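Local coordinates for esterase (Alcaligenes sp., PDB 1QLW) that hydrolyses carboxylic esters as a bacterial member of the alpha/beta hydrolase family, at the interface of chains A and B. Coordinates in Å, arbitrary orientation; residue numbers count along the deposited sequence, not the author numbering. Chains: chain A/B, Esterase.

Contact 1: the interface of chains A and B. Residues chain A 114, 117, 130, 133; chain B 114, 117, 130, 133.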
# COMPACT_ATOMS: atom_id res chain seq x y z
N ILE A 114 3.98 -8.04 -14.71
CA ILE A 114 4.40 -9.42 -14.52
C ILE A 114 4.53 -10.19 -15.82
O ILE A 114 4.81 -11.39 -15.83
CB ILE A 114 3.49 -10.15 -13.52
CG1 ILE A 114 2.00 -10.06 -13.83
CG2 ILE A 114 3.79 -9.61 -12.10
CD1 ILE A 114 1.56 -10.70 -15.13
N ILE A 117 7.60 -12.54 -16.35
CA ILE A 117 7.59 -13.75 -15.54
C ILE A 117 6.71 -14.80 -16.22
O ILE A 117 7.13 -15.94 -16.41
CB ILE A 117 7.14 -13.45 -14.10
CG1 ILE A 117 8.11 -12.48 -13.44
CG2 ILE A 117 7.06 -14.75 -13.31
CD1 ILE A 117 7.55 -11.80 -12.21
N LEU A 130 13.98 -12.89 -17.00
CA LEU A 130 13.20 -12.56 -15.80
C LEU A 130 13.67 -11.23 -15.25
O LEU A 130 14.85 -10.86 -15.35
CB LEU A 130 13.41 -13.66 -14.76
CG LEU A 130 12.70 -14.97 -15.09
CD1 LEU A 130 13.20 -16.09 -14.20
CD2 LEU A 130 11.19 -14.85 -15.00
N LEU A 133 15.23 -8.69 -9.50
CA LEU A 133 14.52 -8.49 -8.25
C LEU A 133 15.42 -8.80 -7.07
O LEU A 133 16.28 -9.69 -7.18
CB LEU A 133 13.31 -9.46 -8.17
CG LEU A 133 12.37 -9.44 -9.37
CD1 LEU A 133 11.27 -10.46 -9.18
CD2 LEU A 133 11.79 -8.06 -9.56
N ILE B 114 10.33 -13.28 -3.60
CA ILE B 114 10.91 -13.34 -4.93
C ILE B 114 11.92 -14.46 -5.08
O ILE B 114 12.55 -14.60 -6.13
CB ILE B 114 11.44 -11.97 -5.37
CG1 ILE B 114 12.43 -11.31 -4.42
CG2 ILE B 114 10.26 -11.03 -5.66
CD1 ILE B 114 13.67 -12.10 -4.09
N ILE B 117 11.44 -16.83 -8.23
CA ILE B 117 11.79 -16.16 -9.49
C ILE B 117 13.29 -16.15 -9.66
O ILE B 117 13.85 -16.48 -10.70
CB ILE B 117 11.21 -14.74 -9.53
CG1 ILE B 117 9.68 -14.79 -9.57
CG2 ILE B 117 11.76 -13.99 -10.75
CD1 ILE B 117 9.01 -13.50 -9.18
N LEU B 130 8.17 -20.95 -11.19
CA LEU B 130 7.74 -19.56 -11.15
C LEU B 130 6.35 -19.48 -10.56
O LEU B 130 5.53 -20.37 -10.80
CB LEU B 130 7.77 -18.94 -12.54
CG LEU B 130 9.17 -18.75 -13.13
CD1 LEU B 130 9.06 -18.35 -14.59
CD2 LEU B 130 9.96 -17.71 -12.35
N LEU B 133 0.95 -16.08 -11.68
CA LEU B 133 0.65 -14.66 -11.59
C LEU B 133 -0.35 -14.27 -12.67
O LEU B 133 -0.32 -14.84 -13.78
CB LEU B 133 1.90 -13.81 -11.83
CG LEU B 133 3.08 -14.12 -10.94
CD1 LEU B 133 4.28 -13.24 -11.24
CD2 LEU B 133 2.72 -13.98 -9.45
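B:Leu133 pushes its CD1 methyl between A:Ile114 and A:Ile117. Around it stand A:Ile117 CD1, 3.7 Å from B:Leu133 CD1, and, a little farther off, A:Ile114 CG2 and A:Ile117 CG2. The twin site repeats this, with A:Leu133 CD1 lying 3.7 Å from B:Ile114 CG2 and 3.8 Å from B:Ile117 CD1. Both Ile114 side chains put CG1 between the backbone N and the carbonyl carbon (chi1 52° in A:Ile114), which leaves the CG2 branch to meet the leucine.

Where the two-fold relates like to like, A:Ile117 and B:Ile117 run across each other at about a right angle and touch through their CD1 methyls, 3.8 Å apart. A:Leu130 and B:Leu130 meet more loosely through their forked ends, A:Leu130 CD1 being 4.1 Å from B:Leu130 CD2.

A second kind of contact sets a methyl against a backbone carbonyl: A:Leu130 CD1 lies 3.6 Å from B:Ile117 O in helix 115-121, and B:Leu130 does the same to A:Ile117 O. With an alanine at A:Leu130, the forked end of B:Leu130 would probably lose its mate and a gap would open over the B:Ile117 carbonyl.

Whether or not the deposited dimer forms in solution, which the structure alone does not show, this small hydrophobic patch, 165 Å² of summed buried surface, packs its two chains together.

Contact 2: the interface of chains A and B. Residues chain A 33, 43-45; chain B 136-139.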
# COMPACT_ATOMS: atom_id res chain seq x y z
N LEU A 33 -0.38 -11.86 -19.97
CA LEU A 33 -0.95 -11.39 -18.71
C LEU A 33 -1.47 -12.49 -17.82
O LEU A 33 -1.74 -12.26 -16.64
CB LEU A 33 -2.10 -10.41 -18.97
CG LEU A 33 -1.71 -9.09 -19.64
CD1 LEU A 33 -2.97 -8.28 -19.90
CD2 LEU A 33 -0.69 -8.31 -18.82
N GLY A 43 -3.82 -8.26 -23.52
CA GLY A 43 -4.56 -7.12 -23.03
C GLY A 43 -3.61 -5.97 -22.74
O GLY A 43 -2.40 -6.10 -22.93
N THR A 44 -4.19 -4.88 -22.31
CA THR A 44 -3.44 -3.67 -22.01
C THR A 44 -3.47 -3.41 -20.51
O THR A 44 -4.54 -3.43 -19.89
CB THR A 44 -4.11 -2.48 -22.71
OG1 THR A 44 -4.31 -2.78 -24.08
CG2 THR A 44 -3.28 -1.22 -22.59
N VAL A 45 -2.30 -3.15 -19.94
CA VAL A 45 -2.20 -2.81 -18.52
C VAL A 45 -1.53 -1.45 -18.38
O VAL A 45 -0.70 -1.07 -19.21
CB VAL A 45 -1.49 -3.87 -17.65
CG1 VAL A 45 -2.34 -5.13 -17.56
CG2 VAL A 45 -0.09 -4.16 -18.19
N ALA B 136 -5.17 -8.28 -14.74
CA ALA B 136 -6.36 -8.07 -15.56
C ALA B 136 -6.11 -6.84 -16.43
O ALA B 136 -5.91 -5.73 -15.92
CB ALA B 136 -7.59 -7.86 -14.70
N GLY B 137 -6.13 -7.04 -17.74
CA GLY B 137 -6.04 -5.92 -18.66
C GLY B 137 -7.31 -5.07 -18.63
O GLY B 137 -8.35 -5.46 -18.12
N HIS B 138 -7.22 -3.90 -19.25
CA HIS B 138 -8.34 -2.97 -19.27
C HIS B 138 -9.58 -3.63 -19.89
O HIS B 138 -10.69 -3.49 -19.40
CB HIS B 138 -7.99 -1.73 -20.07
CG HIS B 138 -6.77 -0.99 -19.61
ND1 HIS B 138 -6.14 -0.06 -20.40
CD2 HIS B 138 -6.06 -1.08 -18.46
CE1 HIS B 138 -5.08 0.40 -19.74
NE2 HIS B 138 -5.02 -0.19 -18.57
N GLU B 139 -9.35 -4.28 -21.02
CA GLU B 139 -10.44 -4.90 -21.78
C GLU B 139 -11.11 -6.00 -20.98
O GLU B 139 -12.35 -6.11 -20.90
CB GLU B 139 -9.90 -5.39 -23.13
CG GLU B 139 -9.11 -4.35 -23.91
CD GLU B 139 -7.63 -4.24 -23.63
OE1 GLU B 139 -7.10 -4.77 -22.63
OE2 GLU B 139 -6.92 -3.60 -24.44
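A:Thr44, in strand 43-47, lies against the start of helix 138-144 of chain B, in a contact between two copies of an alpha/beta-hydrolase esterase. It hides 64 Å², more than any other residue of the patch, and B:Glu139 holds it with both carboxylate oxygens. OE1 accepts from the backbone A:Thr44 N at 2.9 Å, and OE2 accepts from the side-chain hydroxyl A:Thr44 OG1 at 2.8 Å. Each oxygen uses its syn lone pair, so the carboxylate faces the threonine with its forked end and is held against rotation. The threonine hydroxyl stands beside its own backbone N (chi1 -51°), bringing both donors towards one carboxylate, while a bend in B:Glu139 at chi2 (88°) turns the acid towards the strand.

The carbonyl of A:Thr44 points at the helix start and takes a bond from B:His138 N at 2.8 Å, with a C=O...N angle of 161°. The same oxygen sits 3.1 Å above the plane of the B:His138 imidazole, towards its rim, so it meets a ring face as well as the amide. A:Thr44 CG2 reaches the ring too, 3.7 Å from B:His138 CE1.

B:Gly137, hiding 31 Å², passes close to the A:Thr44 carbonyl and also meets aliphatic side chains of chain A. Its CA lies 3.9 Å from A:Val45 CG1, and A:Leu33 CD1 comes up alongside at a slightly greater distance.

About 18 Å separates the C-alpha centres of contact 1 and contact 2, both parts of one two-fold symmetric interface. They share no residue, but they are linked along the chain: B:Leu133 of contact 1 comes shortly before B:Ala136, where the chain B side of contact 2 begins. That segment therefore passes from apolar packing to hydrogen bonding on the same partner. Contact 1 straddles the two-fold, with some residues meeting their own counterparts and others meeting different ones, whereas contact 2 pairs a strand with a helix start and recurs with the chains exchanged. Together they suggest an interface that combines greasy packing with directional polar bonds.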